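PDB 3V5C: mandelate racemase/muconate lactonizing protein from Paenibacillus sp., which probably catalyses the dehydration of galacturonate as a magnesium-dependent lyase of the enolase superfamily, here in an engineered variant. Local coordinates for residues I47-I52 against E372-L377; D138-A143 against G175-L180; A150-E155 against I188-G193; Y284-P289 against I319-H324; E333-D338 against G355-P360. The protein carries 1 engineered substitution. All coordinates share one frame; numbering follows the deposited sequence.

Interaction 1: residues I47-I52 against E372-L377; sequences IARITI and ELVTYL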
# COMPACT_ATOMS: atom_id res chain seq x y z
N ILE A 47 11.02 12.23 1.38
CA ILE A 47 10.25 12.89 2.43
C ILE A 47 10.33 14.40 2.27
O ILE A 47 11.37 14.92 1.86
CB ILE A 47 10.82 12.49 3.81
CG1 ILE A 47 10.50 11.02 4.12
CG2 ILE A 47 10.32 13.42 4.92
CD1 ILE A 47 9.05 10.75 4.37
N ALA A 48 9.24 15.08 2.56
CA ALA A 48 9.29 16.53 2.72
C ALA A 48 8.90 16.90 4.14
O ALA A 48 8.08 16.24 4.79
CB ALA A 48 8.36 17.23 1.73
N ARG A 49 9.49 17.99 4.62
CA ARG A 49 9.15 18.59 5.89
C ARG A 49 8.57 19.97 5.56
O ARG A 49 9.24 20.79 4.92
CB ARG A 49 10.42 18.72 6.73
CG ARG A 49 10.26 19.43 8.07
CD ARG A 49 11.48 19.16 8.97
NE ARG A 49 12.68 19.90 8.56
CZ ARG A 49 13.92 19.61 8.97
NH1 ARG A 49 14.94 20.35 8.58
NH2 ARG A 49 14.14 18.58 9.78
N ILE A 50 7.33 20.22 5.95
CA ILE A 50 6.72 21.52 5.69
C ILE A 50 6.60 22.29 7.01
O ILE A 50 6.33 21.70 8.05
CB ILE A 50 5.33 21.38 5.00
CG1 ILE A 50 4.83 22.71 4.44
CG2 ILE A 50 4.29 20.72 5.93
CD1 ILE A 50 3.62 22.56 3.50
N THR A 51 6.80 23.60 6.96
CA THR A 51 6.61 24.41 8.16
C THR A 51 5.51 25.42 7.87
O THR A 51 5.60 26.17 6.91
CB THR A 51 7.89 25.18 8.52
OG1 THR A 51 8.99 24.27 8.70
CG2 THR A 51 7.67 25.98 9.81
N ILE A 52 4.47 25.40 8.70
CA ILE A 52 3.34 26.31 8.59
C ILE A 52 3.11 26.89 9.97
O ILE A 52 3.05 26.16 10.96
CB ILE A 52 2.06 25.57 8.13
CG1 ILE A 52 2.23 25.01 6.72
CG2 ILE A 52 0.83 26.51 8.20
CD1 ILE A 52 1.21 23.92 6.38
N GLU A 372 17.31 16.05 13.25
CA GLU A 372 18.71 16.38 12.96
C GLU A 372 19.23 15.58 11.78
O GLU A 372 20.02 16.07 10.97
CB GLU A 372 19.60 16.15 14.18
CG GLU A 372 19.42 17.16 15.27
CD GLU A 372 18.08 17.04 15.96
OE1 GLU A 372 17.57 15.90 16.11
OE2 GLU A 372 17.53 18.10 16.33
N LEU A 373 18.81 14.33 11.69
CA LEU A 373 19.24 13.50 10.57
C LEU A 373 18.61 14.00 9.28
O LEU A 373 19.26 14.08 8.24
CB LEU A 373 18.88 12.04 10.81
CG LEU A 373 19.25 11.12 9.65
CD1 LEU A 373 20.76 11.09 9.39
CD2 LEU A 373 18.73 9.71 9.87
N VAL A 374 17.33 14.33 9.34
CA VAL A 374 16.67 14.84 8.15
C VAL A 374 17.33 16.14 7.71
O VAL A 374 17.56 16.35 6.52
CB VAL A 374 15.18 15.01 8.39
CG1 VAL A 374 14.54 15.68 7.19
CG2 VAL A 374 14.57 13.64 8.65
N THR A 375 17.64 17.01 8.66
CA THR A 375 18.32 18.26 8.33
C THR A 375 19.66 18.00 7.62
O THR A 375 19.97 18.63 6.61
CB THR A 375 18.53 19.13 9.57
OG1 THR A 375 17.25 19.60 10.01
CG2 THR A 375 19.40 20.33 9.24
N TYR A 376 20.43 17.05 8.13
CA TYR A 376 21.68 16.67 7.49
C TYR A 376 21.46 16.21 6.04
O TYR A 376 22.20 16.61 5.14
CB TYR A 376 22.38 15.57 8.29
CG TYR A 376 23.58 14.98 7.57
CD1 TYR A 376 24.78 15.66 7.51
CD2 TYR A 376 23.48 13.75 6.92
CE1 TYR A 376 25.88 15.12 6.85
CE2 TYR A 376 24.57 13.20 6.26
CZ TYR A 376 25.77 13.90 6.23
OH TYR A 376 26.87 13.37 5.58
N LEU A 377 20.47 15.35 5.84
CA LEU A 377 20.16 14.84 4.51
C LEU A 377 19.65 15.92 3.55
O LEU A 377 19.97 15.90 2.36
CB LEU A 377 19.15 13.70 4.61
CG LEU A 377 19.73 12.45 5.29
CD1 LEU A 377 18.68 11.36 5.48
CD2 LEU A 377 20.93 11.91 4.51
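Segment 47-52 of strand 42-52 meets segment 372-377 of helix 371-380 through one long side chain, R49, which reaches V374 and T375. Before it, I47 sets off toward the helix, but its end leads away. A48 faces the other way. R49 then crosses the gap. Its CG is anti to the backbone N (chi1 176°), and the chain bends at chi3 (74°), which brings the guanidinium alongside the helix. R49 NH1 gives a fairly straight hydrogen bond to T375 OG1 at 2.8 Å, with an N-H...O angle of 160°. The hydroxyl lies at the guanidinium edge, close to its plane. V374 CG1 covers one face of the same group, 3.9 Å from R49 NH2. T375 OG1 is also hydrogen-bonded to D371 O, one turn back in its own helix. R49 NE forms a salt bridge with E18, and R49 NH2 bonds to Y58 OH, so the group is held along several edges and its rotation is fixed. The buried charge is probably balanced by E18. Further on, I50 and T51 lie beyond the reach of the helix. The arrangement belongs to the N-terminal capping domain of the enolase superfamily, where a helix from the C-terminal end of the chain packs on the antiparallel sheet.

Interaction 2: residues D138-A143 against G175-L180; sequences DDLHLA and GRHMPL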
# COMPACT_ATOMS: atom_id res chain seq x y z
N ASP A 138 11.85 -16.24 -4.01
CA ASP A 138 13.09 -16.36 -3.25
C ASP A 138 13.70 -17.75 -3.34
O ASP A 138 14.73 -18.05 -2.71
CB ASP A 138 12.80 -16.00 -1.80
CG ASP A 138 12.26 -14.58 -1.67
OD1 ASP A 138 12.93 -13.66 -2.20
OD2 ASP A 138 11.20 -14.40 -1.05
N ASP A 139 13.05 -18.58 -4.16
CA ASP A 139 13.37 -19.99 -4.32
C ASP A 139 14.05 -20.31 -5.65
O ASP A 139 14.26 -21.48 -5.95
CB ASP A 139 12.07 -20.78 -4.31
CG ASP A 139 11.11 -20.31 -5.39
OD1 ASP A 139 10.71 -19.14 -5.34
OD2 ASP A 139 10.79 -21.09 -6.30
N LEU A 140 14.35 -19.30 -6.46
CA LEU A 140 14.75 -19.57 -7.84
C LEU A 140 16.13 -20.23 -7.96
O LEU A 140 16.42 -20.86 -8.98
CB LEU A 140 14.69 -18.31 -8.70
CG LEU A 140 13.29 -17.75 -8.96
CD1 LEU A 140 13.42 -16.53 -9.85
CD2 LEU A 140 12.42 -18.79 -9.63
N HIS A 141 16.95 -20.11 -6.92
CA HIS A 141 18.28 -20.73 -6.90
C HIS A 141 18.20 -22.21 -6.59
O HIS A 141 19.20 -22.93 -6.70
CB HIS A 141 19.18 -20.03 -5.88
CG HIS A 141 18.69 -20.14 -4.47
ND1 HIS A 141 17.59 -19.45 -4.01
CD2 HIS A 141 19.18 -20.83 -3.41
CE1 HIS A 141 17.40 -19.73 -2.73
NE2 HIS A 141 18.36 -20.56 -2.34
N LEU A 142 17.01 -22.67 -6.19
CA LEU A 142 16.78 -24.08 -5.88
C LEU A 142 16.12 -24.83 -7.04
O LEU A 142 15.03 -24.47 -7.51
CB LEU A 142 15.92 -24.22 -4.62
CG LEU A 142 16.53 -23.64 -3.34
CD1 LEU A 142 15.53 -23.72 -2.19
CD2 LEU A 142 17.85 -24.36 -3.00
N ALA A 143 16.78 -25.88 -7.52
CA ALA A 143 16.23 -26.66 -8.62
C ALA A 143 15.10 -27.59 -8.17
O ALA A 143 14.24 -27.96 -8.97
CB ALA A 143 17.33 -27.45 -9.32
N GLY A 175 6.45 -17.26 -16.39
CA GLY A 175 6.30 -16.24 -17.41
C GLY A 175 7.63 -15.75 -17.96
O GLY A 175 7.77 -15.46 -19.15
N ARG A 176 8.62 -15.66 -17.08
CA ARG A 176 9.92 -15.15 -17.48
C ARG A 176 11.08 -15.95 -16.88
O ARG A 176 11.99 -16.34 -17.61
CB ARG A 176 10.06 -13.68 -17.08
CG ARG A 176 11.42 -13.12 -17.40
CD ARG A 176 11.52 -11.63 -17.13
NE ARG A 176 12.83 -11.16 -17.58
CZ ARG A 176 13.32 -9.95 -17.37
NH1 ARG A 176 12.63 -9.04 -16.68
NH2 ARG A 176 14.52 -9.64 -17.84
N HIS A 177 11.07 -16.19 -15.57
CA HIS A 177 12.28 -16.66 -14.89
C HIS A 177 12.56 -18.17 -14.88
O HIS A 177 13.70 -18.59 -14.67
CB HIS A 177 12.33 -16.13 -13.45
CG HIS A 177 12.25 -14.64 -13.36
ND1 HIS A 177 13.25 -13.80 -13.80
CD2 HIS A 177 11.28 -13.83 -12.87
CE1 HIS A 177 12.90 -12.55 -13.60
NE2 HIS A 177 11.71 -12.53 -13.04
N MET A 178 11.52 -18.97 -15.06
CA MET A 178 11.63 -20.42 -15.15
C MET A 178 10.89 -20.88 -16.39
O MET A 178 10.06 -20.14 -16.91
CB MET A 178 10.98 -21.09 -13.94
CG MET A 178 11.64 -20.85 -12.60
SD MET A 178 10.83 -21.82 -11.32
CE MET A 178 11.25 -23.50 -11.84
N PRO A 179 11.16 -22.10 -16.86
CA PRO A 179 10.40 -22.66 -17.97
C PRO A 179 8.92 -22.63 -17.61
O PRO A 179 8.54 -22.80 -16.45
CB PRO A 179 10.92 -24.10 -18.06
CG PRO A 179 12.35 -23.97 -17.58
CD PRO A 179 12.26 -22.98 -16.43
N LEU A 180 8.09 -22.38 -18.62
CA LEU A 180 6.66 -22.16 -18.41
C LEU A 180 5.96 -23.21 -17.55
O LEU A 180 5.33 -22.89 -16.54
CB LEU A 180 5.98 -22.08 -19.77
CG LEU A 180 4.47 -21.86 -19.75
CD1 LEU A 180 4.16 -20.49 -19.18
CD2 LEU A 180 3.90 -22.01 -21.15
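L140 meets H177 and M178 with the two ends of its branch. Its CB points toward segment 175-180, and CG lies anti to the carbonyl carbon (chi1 -68°); this turns the fork at CG to face both residues. L140 CD1 sits 3.8 Å from H177 CB and 4.2 Å from H177 CG, meeting the root of the side chain and reaching the ring obliquely. L140 CD2 takes the other side, 3.7 Å from M178 CG and 3.8 Å from M178 SD. Chi1 of M178 (-67°) and its extended chi2 set CG and SD against the leucine; the bend at chi3 turns only the methyl away. The contact is wholly apolar. The polar end of H177 is used by another part of the chain: NE2 is hydrogen-bonded to I36 O. L140 is held in a type I turn from D139 to L142, closed by L142 N to D139 O at 3.0 Å. D139 in turn makes salt bridges with R173 and R186. The two loops follow strands 126-135 and 167-170 and lead into helices 145-161 and 180-198. P179 is the N-cap of the second helix, and A32, between strands 14-30 and 42-52, touches both L140 and H177.

Interaction 3: residues A150-E155 against I188-G193; sequences ALMQEE and IAIVRG
The flat groups that meet are the side-chain amide of Q153 and the peptide carbonyl of G193. G193 O lies nearly in the Q153 amide plane, 10° out of it. Q153 NE2, by contrast, stands above the G193 carbonyl plane, tilted 40° from it. The hydrogen bond from Q153 NE2 to G193 O is 3.0 Å long and fairly straight, at 161°. Q153 CG also rests on G193 O, at 3.4 Å. With no side chain at G193, the helices come close here, and the CA atoms of Q153 and G193 are 6.2 Å apart. Helices 145-161 and 180-198 are successive outer helices of the enolase-type (β/α) barrel, joined through strand 167-170. One turn nearer the N-terminus of the second helix, the contact becomes apolar. M152 CB lies 3.9 Å from I190 CG2. M152 CG is 4.0 Å from both I190 CG2 and I190 CD1. M152 also touches L135 of strand 126-135, and I190 packs on R173.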
# COMPACT_ATOMS: atom_id res chain seq x y z
N ALA A 150 9.72 -25.65 0.93
CA ALA A 150 10.25 -25.51 2.28
C ALA A 150 10.79 -24.10 2.57
O ALA A 150 10.52 -23.53 3.61
CB ALA A 150 11.34 -26.55 2.53
N LEU A 151 11.57 -23.57 1.64
CA LEU A 151 12.14 -22.24 1.80
C LEU A 151 11.04 -21.18 1.91
O LEU A 151 11.09 -20.32 2.79
CB LEU A 151 13.10 -21.94 0.67
CG LEU A 151 13.86 -20.61 0.71
CD1 LEU A 151 15.16 -20.71 -0.08
CD2 LEU A 151 13.01 -19.50 0.16
N MET A 152 10.06 -21.26 1.03
CA MET A 152 8.96 -20.30 1.06
C MET A 152 8.08 -20.45 2.30
O MET A 152 7.62 -19.44 2.87
CB MET A 152 8.13 -20.37 -0.22
CG MET A 152 8.92 -20.01 -1.46
SD MET A 152 9.74 -18.40 -1.43
CE MET A 152 8.32 -17.33 -1.14
N GLN A 153 7.88 -21.68 2.77
CA GLN A 153 7.17 -21.88 4.03
C GLN A 153 7.92 -21.21 5.18
O GLN A 153 7.31 -20.57 6.04
CB GLN A 153 6.98 -23.38 4.33
CG GLN A 153 5.96 -24.07 3.47
CD GLN A 153 5.95 -25.57 3.70
OE1 GLN A 153 7.01 -26.21 3.73
NE2 GLN A 153 4.77 -26.13 3.91
N GLU A 154 9.24 -21.36 5.20
CA GLU A 154 10.05 -20.74 6.25
C GLU A 154 9.92 -19.22 6.23
O GLU A 154 9.89 -18.57 7.27
CB GLU A 154 11.51 -21.17 6.13
CG GLU A 154 12.37 -20.67 7.27
CD GLU A 154 13.80 -21.17 7.18
OE1 GLU A 154 14.04 -22.17 6.46
OE2 GLU A 154 14.69 -20.57 7.82
N GLU A 155 9.82 -18.65 5.03
CA GLU A 155 9.65 -17.20 4.92
C GLU A 155 8.30 -16.79 5.49
O GLU A 155 8.20 -15.80 6.22
CB GLU A 155 9.84 -16.74 3.47
CG GLU A 155 11.28 -16.84 2.99
CD GLU A 155 11.54 -16.15 1.69
OE1 GLU A 155 10.54 -15.77 1.01
OE2 GLU A 155 12.73 -15.96 1.33
N ILE A 188 2.16 -23.50 -7.93
CA ILE A 188 1.05 -24.21 -7.27
C ILE A 188 1.53 -24.87 -5.97
O ILE A 188 0.88 -24.74 -4.93
CB ILE A 188 0.45 -25.27 -8.20
CG1 ILE A 188 -0.30 -24.57 -9.34
CG2 ILE A 188 -0.52 -26.17 -7.41
CD1 ILE A 188 -0.54 -25.43 -10.57
N ALA A 189 2.66 -25.57 -6.06
CA ALA A 189 3.24 -26.26 -4.92
C ALA A 189 3.56 -25.27 -3.80
O ALA A 189 3.35 -25.56 -2.63
CB ALA A 189 4.51 -26.99 -5.32
N ILE A 190 4.10 -24.12 -4.17
CA ILE A 190 4.43 -23.10 -3.18
C ILE A 190 3.17 -22.56 -2.50
O ILE A 190 3.12 -22.40 -1.28
CB ILE A 190 5.26 -21.96 -3.80
CG1 ILE A 190 6.67 -22.46 -4.12
CG2 ILE A 190 5.30 -20.74 -2.88
CD1 ILE A 190 7.53 -21.52 -4.93
N VAL A 191 2.15 -22.24 -3.29
CA VAL A 191 0.92 -21.76 -2.71
C VAL A 191 0.32 -22.78 -1.74
O VAL A 191 -0.06 -22.43 -0.64
CB VAL A 191 -0.08 -21.36 -3.77
CG1 VAL A 191 -1.39 -20.95 -3.09
CG2 VAL A 191 0.49 -20.19 -4.59
N ARG A 192 0.28 -24.04 -2.15
CA ARG A 192 -0.19 -25.09 -1.25
C ARG A 192 0.61 -25.10 0.04
O ARG A 192 0.05 -25.17 1.14
CB ARG A 192 -0.04 -26.47 -1.90
CG ARG A 192 -0.93 -26.73 -3.08
CD ARG A 192 -0.88 -28.22 -3.46
NE ARG A 192 -1.87 -28.55 -4.47
CZ ARG A 192 -3.18 -28.61 -4.22
NH1 ARG A 192 -3.63 -28.36 -3.00
NH2 ARG A 192 -4.03 -28.92 -5.19
N GLY A 193 1.93 -25.05 -0.10
CA GLY A 193 2.83 -25.11 1.05
C GLY A 193 2.57 -24.00 2.05
O GLY A 193 2.52 -24.21 3.25

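Interaction 4: residues Y284-P289 against I319-H324; sequences YDIIWP and IYASGH
I286 lays its side chain against A321 and S322 of helix 317-325. Its CG1 is anti to the backbone N (chi1 -172°), and CG2 takes the crowded position between the backbone N and the carbonyl carbon. This swings I286 CG1 over the helix, 3.9 Å from A321 CB and 3.5 Å from S322 OG. At chi2 62°, I286 CD1 folds back beside the serine, 4.0 Å from S322 OG. The hydroxyl is hydrogen-bonded to G318 O, one turn back. I286 itself sits inside an Asx turn headed by D285. D285 OD2 accepts from I287 N at 2.9 Å and, through its anti lone pair, from W288 N at 3.0 Å. D285 OD1 is hydrogen-bonded to H311 ND1, a pairing consistent with the His-Asp pair of the mandelate racemase relatives. Across the contact the chemistry is apolar: the buried hydroxyl has its partner within its own helix, so the isoleucine can cover it with carbon alone.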
# COMPACT_ATOMS: atom_id res chain seq x y z
N TYR A 284 -5.17 0.75 -6.62
CA TYR A 284 -4.38 1.95 -6.85
C TYR A 284 -3.42 2.21 -5.70
O TYR A 284 -3.72 1.96 -4.54
CB TYR A 284 -5.27 3.17 -7.12
CG TYR A 284 -6.20 2.90 -8.27
CD1 TYR A 284 -5.80 3.15 -9.56
CD2 TYR A 284 -7.46 2.35 -8.06
CE1 TYR A 284 -6.64 2.87 -10.64
CE2 TYR A 284 -8.31 2.07 -9.12
CZ TYR A 284 -7.89 2.33 -10.40
OH TYR A 284 -8.74 2.05 -11.45
N ASP A 285 -2.24 2.70 -6.04
CA ASP A 285 -1.16 2.86 -5.07
C ASP A 285 -1.42 4.02 -4.09
O ASP A 285 -2.01 5.04 -4.45
CB ASP A 285 0.16 3.05 -5.85
CG ASP A 285 1.39 3.20 -4.96
OD1 ASP A 285 2.00 2.16 -4.61
OD2 ASP A 285 1.80 4.35 -4.68
N ILE A 286 -0.97 3.82 -2.85
CA ILE A 286 -1.18 4.74 -1.74
C ILE A 286 -0.40 6.06 -1.86
O ILE A 286 -0.75 7.06 -1.22
CB ILE A 286 -0.88 4.03 -0.40
CG1 ILE A 286 -1.29 4.88 0.79
CG2 ILE A 286 0.61 3.67 -0.31
CD1 ILE A 286 -2.77 5.18 0.86
N ILE A 287 0.66 6.06 -2.66
CA ILE A 287 1.46 7.26 -2.91
C ILE A 287 1.02 7.93 -4.22
O ILE A 287 0.85 9.15 -4.28
CB ILE A 287 2.97 6.94 -2.99
CG1 ILE A 287 3.44 6.13 -1.78
CG2 ILE A 287 3.79 8.22 -3.14
CD1 ILE A 287 3.27 6.83 -0.46
N TRP A 288 0.86 7.14 -5.28
CA TRP A 288 0.38 7.66 -6.56
C TRP A 288 -0.76 6.75 -7.04
O TRP A 288 -0.51 5.62 -7.44
CB TRP A 288 1.52 7.67 -7.59
CG TRP A 288 1.08 8.09 -8.95
CD1 TRP A 288 0.89 9.38 -9.38
CD2 TRP A 288 0.73 7.24 -10.05
NE1 TRP A 288 0.48 9.37 -10.70
CE2 TRP A 288 0.36 8.07 -11.12
CE3 TRP A 288 0.71 5.84 -10.23
CZ2 TRP A 288 -0.03 7.56 -12.37
CZ3 TRP A 288 0.32 5.34 -11.46
CH2 TRP A 288 -0.04 6.19 -12.51
N PRO A 289 -2.00 7.25 -7.02
CA PRO A 289 -2.43 8.65 -6.97
C PRO A 289 -2.52 9.28 -5.57
O PRO A 289 -2.74 10.49 -5.50
CB PRO A 289 -3.83 8.60 -7.57
CG PRO A 289 -4.35 7.24 -7.14
CD PRO A 289 -3.14 6.34 -7.27
N ILE A 319 2.82 2.23 4.05
CA ILE A 319 2.20 1.29 4.96
C ILE A 319 1.38 2.01 6.02
O ILE A 319 0.21 1.66 6.28
CB ILE A 319 3.30 0.44 5.62
CG1 ILE A 319 4.03 -0.37 4.55
CG2 ILE A 319 2.69 -0.45 6.73
CD1 ILE A 319 5.27 -1.08 5.12
N TYR A 320 2.00 3.02 6.63
CA TYR A 320 1.41 3.74 7.76
C TYR A 320 0.27 4.62 7.26
O TYR A 320 -0.80 4.69 7.87
CB TYR A 320 2.52 4.49 8.52
CG TYR A 320 3.66 3.52 8.75
CD1 TYR A 320 3.54 2.51 9.70
CD2 TYR A 320 4.79 3.52 7.94
CE1 TYR A 320 4.53 1.56 9.87
CE2 TYR A 320 5.79 2.57 8.10
CZ TYR A 320 5.66 1.59 9.07
OH TYR A 320 6.65 0.63 9.24
N ALA A 321 0.48 5.24 6.10
CA ALA A 321 -0.57 6.01 5.42
C ALA A 321 -1.81 5.15 5.18
O ALA A 321 -2.93 5.56 5.47
CB ALA A 321 -0.04 6.56 4.12
N SER A 322 -1.60 3.96 4.64
CA SER A 322 -2.70 3.02 4.40
C SER A 322 -3.51 2.74 5.66
O SER A 322 -4.74 2.69 5.64
CB SER A 322 -2.16 1.69 3.87
OG SER A 322 -1.50 1.86 2.63
N GLY A 323 -2.81 2.51 6.77
CA GLY A 323 -3.48 2.29 8.03
C GLY A 323 -4.44 3.42 8.40
O GLY A 323 -5.58 3.16 8.77
N HIS A 324 -4.01 4.67 8.25
CA HIS A 324 -4.89 5.79 8.53
C HIS A 324 -6.02 5.93 7.51
O HIS A 324 -7.15 6.28 7.87
CB HIS A 324 -4.10 7.10 8.60
CG HIS A 324 -3.29 7.25 9.85
ND1 HIS A 324 -3.67 8.09 10.88
CD2 HIS A 324 -2.14 6.67 10.23
CE1 HIS A 324 -2.76 8.02 11.84
NE2 HIS A 324 -1.83 7.16 11.48

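Interaction 5: residues E333-D338 against G355-P360; sequences EFVEYD and GEIHVP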
# COMPACT_ATOMS: atom_id res chain seq x y z
N GLU A 333 -9.83 -3.36 2.77
CA GLU A 333 -9.45 -4.76 2.93
C GLU A 333 -8.24 -4.98 3.85
O GLU A 333 -8.37 -5.61 4.90
CB GLU A 333 -9.18 -5.37 1.53
CG GLU A 333 -10.43 -5.54 0.71
CD GLU A 333 -11.27 -6.70 1.17
OE1 GLU A 333 -10.72 -7.81 1.37
OE2 GLU A 333 -12.48 -6.51 1.32
N PHE A 334 -7.08 -4.49 3.44
CA PHE A 334 -5.83 -4.78 4.15
C PHE A 334 -4.81 -3.68 3.93
O PHE A 334 -4.78 -3.06 2.86
CB PHE A 334 -5.14 -6.02 3.57
CG PHE A 334 -5.83 -7.32 3.86
CD1 PHE A 334 -5.62 -7.97 5.06
CD2 PHE A 334 -6.57 -7.94 2.87
CE1 PHE A 334 -6.21 -9.18 5.31
CE2 PHE A 334 -7.17 -9.16 3.12
CZ PHE A 334 -6.98 -9.78 4.34
N VAL A 335 -3.95 -3.48 4.91
CA VAL A 335 -2.68 -2.78 4.72
C VAL A 335 -1.67 -3.78 4.12
O VAL A 335 -1.45 -4.86 4.66
CB VAL A 335 -2.18 -2.24 6.07
CG1 VAL A 335 -0.75 -1.70 5.94
CG2 VAL A 335 -3.11 -1.15 6.57
N GLU A 336 -1.05 -3.42 2.99
CA GLU A 336 -0.01 -4.25 2.38
C GLU A 336 1.31 -4.01 3.12
O GLU A 336 1.90 -2.93 3.02
CB GLU A 336 0.12 -3.92 0.88
CG GLU A 336 1.17 -4.74 0.18
CD GLU A 336 1.10 -4.69 -1.33
OE1 GLU A 336 0.39 -3.83 -1.89
OE2 GLU A 336 1.79 -5.53 -1.97
N TYR A 337 1.77 -5.01 3.88
CA TYR A 337 2.88 -4.83 4.83
C TYR A 337 4.21 -5.46 4.39
O TYR A 337 4.26 -6.66 4.09
CB TYR A 337 2.50 -5.36 6.22
CG TYR A 337 3.50 -4.98 7.27
CD1 TYR A 337 4.56 -5.82 7.60
CD2 TYR A 337 3.40 -3.76 7.93
CE1 TYR A 337 5.48 -5.46 8.56
CE2 TYR A 337 4.32 -3.39 8.90
CZ TYR A 337 5.36 -4.25 9.21
OH TYR A 337 6.29 -3.91 10.17
N ASP A 338 5.25 -4.63 4.37
CA ASP A 338 6.64 -5.04 4.15
C ASP A 338 7.40 -4.57 5.40
O ASP A 338 7.26 -3.42 5.82
CB ASP A 338 7.17 -4.32 2.90
CG ASP A 338 8.37 -5.01 2.26
OD1 ASP A 338 8.68 -6.18 2.61
OD2 ASP A 338 8.99 -4.36 1.38
N GLY A 355 -2.30 -10.59 12.72
CA GLY A 355 -2.73 -10.28 11.37
C GLY A 355 -3.34 -8.90 11.24
O GLY A 355 -4.09 -8.64 10.30
N GLU A 356 -3.03 -8.02 12.20
CA GLU A 356 -3.53 -6.65 12.19
C GLU A 356 -2.42 -5.67 12.58
O GLU A 356 -1.55 -5.98 13.42
CB GLU A 356 -4.69 -6.48 13.17
CG GLU A 356 -5.86 -7.45 12.94
CD GLU A 356 -6.96 -7.31 13.99
OE1 GLU A 356 -6.65 -7.39 15.20
OE2 GLU A 356 -8.13 -7.12 13.61
N ILE A 357 -2.47 -4.49 11.96
CA ILE A 357 -1.59 -3.40 12.35
C ILE A 357 -2.33 -2.48 13.31
O ILE A 357 -3.46 -2.05 13.04
CB ILE A 357 -1.01 -2.65 11.11
CG1 ILE A 357 -0.04 -1.56 11.52
CG2 ILE A 357 -2.12 -2.06 10.22
CD1 ILE A 357 0.94 -1.17 10.40
N HIS A 358 -1.72 -2.22 14.46
CA HIS A 358 -2.29 -1.32 15.45
C HIS A 358 -1.74 0.08 15.22
O HIS A 358 -0.56 0.33 15.40
CB HIS A 358 -1.97 -1.81 16.86
CG HIS A 358 -2.67 -3.09 17.21
ND1 HIS A 358 -3.60 -3.17 18.22
CD2 HIS A 358 -2.61 -4.32 16.64
CE1 HIS A 358 -4.07 -4.40 18.28
NE2 HIS A 358 -3.50 -5.12 17.33
N VAL A 359 -2.61 0.97 14.77
CA VAL A 359 -2.22 2.35 14.46
C VAL A 359 -2.30 3.17 15.75
O VAL A 359 -3.34 3.16 16.41
CB VAL A 359 -3.15 2.95 13.39
CG1 VAL A 359 -2.70 4.36 13.03
CG2 VAL A 359 -3.16 2.08 12.13
N PRO A 360 -1.22 3.88 16.12
CA PRO A 360 -1.24 4.65 17.37
C PRO A 360 -2.17 5.87 17.27
O PRO A 360 -2.42 6.37 16.17
CB PRO A 360 0.22 5.13 17.50
CG PRO A 360 0.70 5.20 16.07
CD PRO A 360 0.08 3.97 15.44
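Between V335 and Y337, the two residues that meet I357, E336 OE2 is gripped by a salt bridge from K168 and a hydrogen bond with T133. Its other oxygen, E336 OE1, is hydrogen-bonded to C312 N. Together these three bonds hold the carboxylate on the side of the strand away from I357. Strand 335-337 closes the enolase-type barrel, running parallel to its first strand, 126-135. Strand 356-359 pairs antiparallel with a further part of that long strand. Segments 333-338 and 355-360 therefore share a neighbour in the sheet, and they meet each other through side chains, with no hydrogen bond between them. V335 and I357 point toward each other and cross at about a right angle. V335 CG2 lies 3.9 Å from I357 CG2, and V335 CB is 4.2 Å from the same methyl. The isoleucine CG1 is turned anti to its backbone N (chi1 -177°), which carries CD1 onward to Y337. I319 of helix 317-325 touches V335, Y337 and I357, and I352 of strand 351-353 touches Y337 and I357; these add carbon contacts around I357. At the tyrosine, I357 CD1 approaches the ring obliquely, 4.3 Å from Y337 CE2.

How the interactions relate
Interactions 4 and 5 lie nearest the centre of the chain and share a core: helix 317-325, used in interaction 4, also lies against strand 335-337 of interaction 5, and H324 touches V359. Both are apolar across the contact. Interactions 2 and 3 also adjoin, about 14 Å between centres, on the outer part of the barrel. Interaction 2 is a surface contact between the loops leading into the two helices that interaction 3 joins. There D138 OD2 and E155 OE1 lie 2.6 Å apart, perhaps sharing a proton. Interaction 1 stands apart in the capping domain, about 42 Å between centres from interactions 2 and 3. It alone buries an arginine; interaction 3 mixes an amide bond with apolar packing.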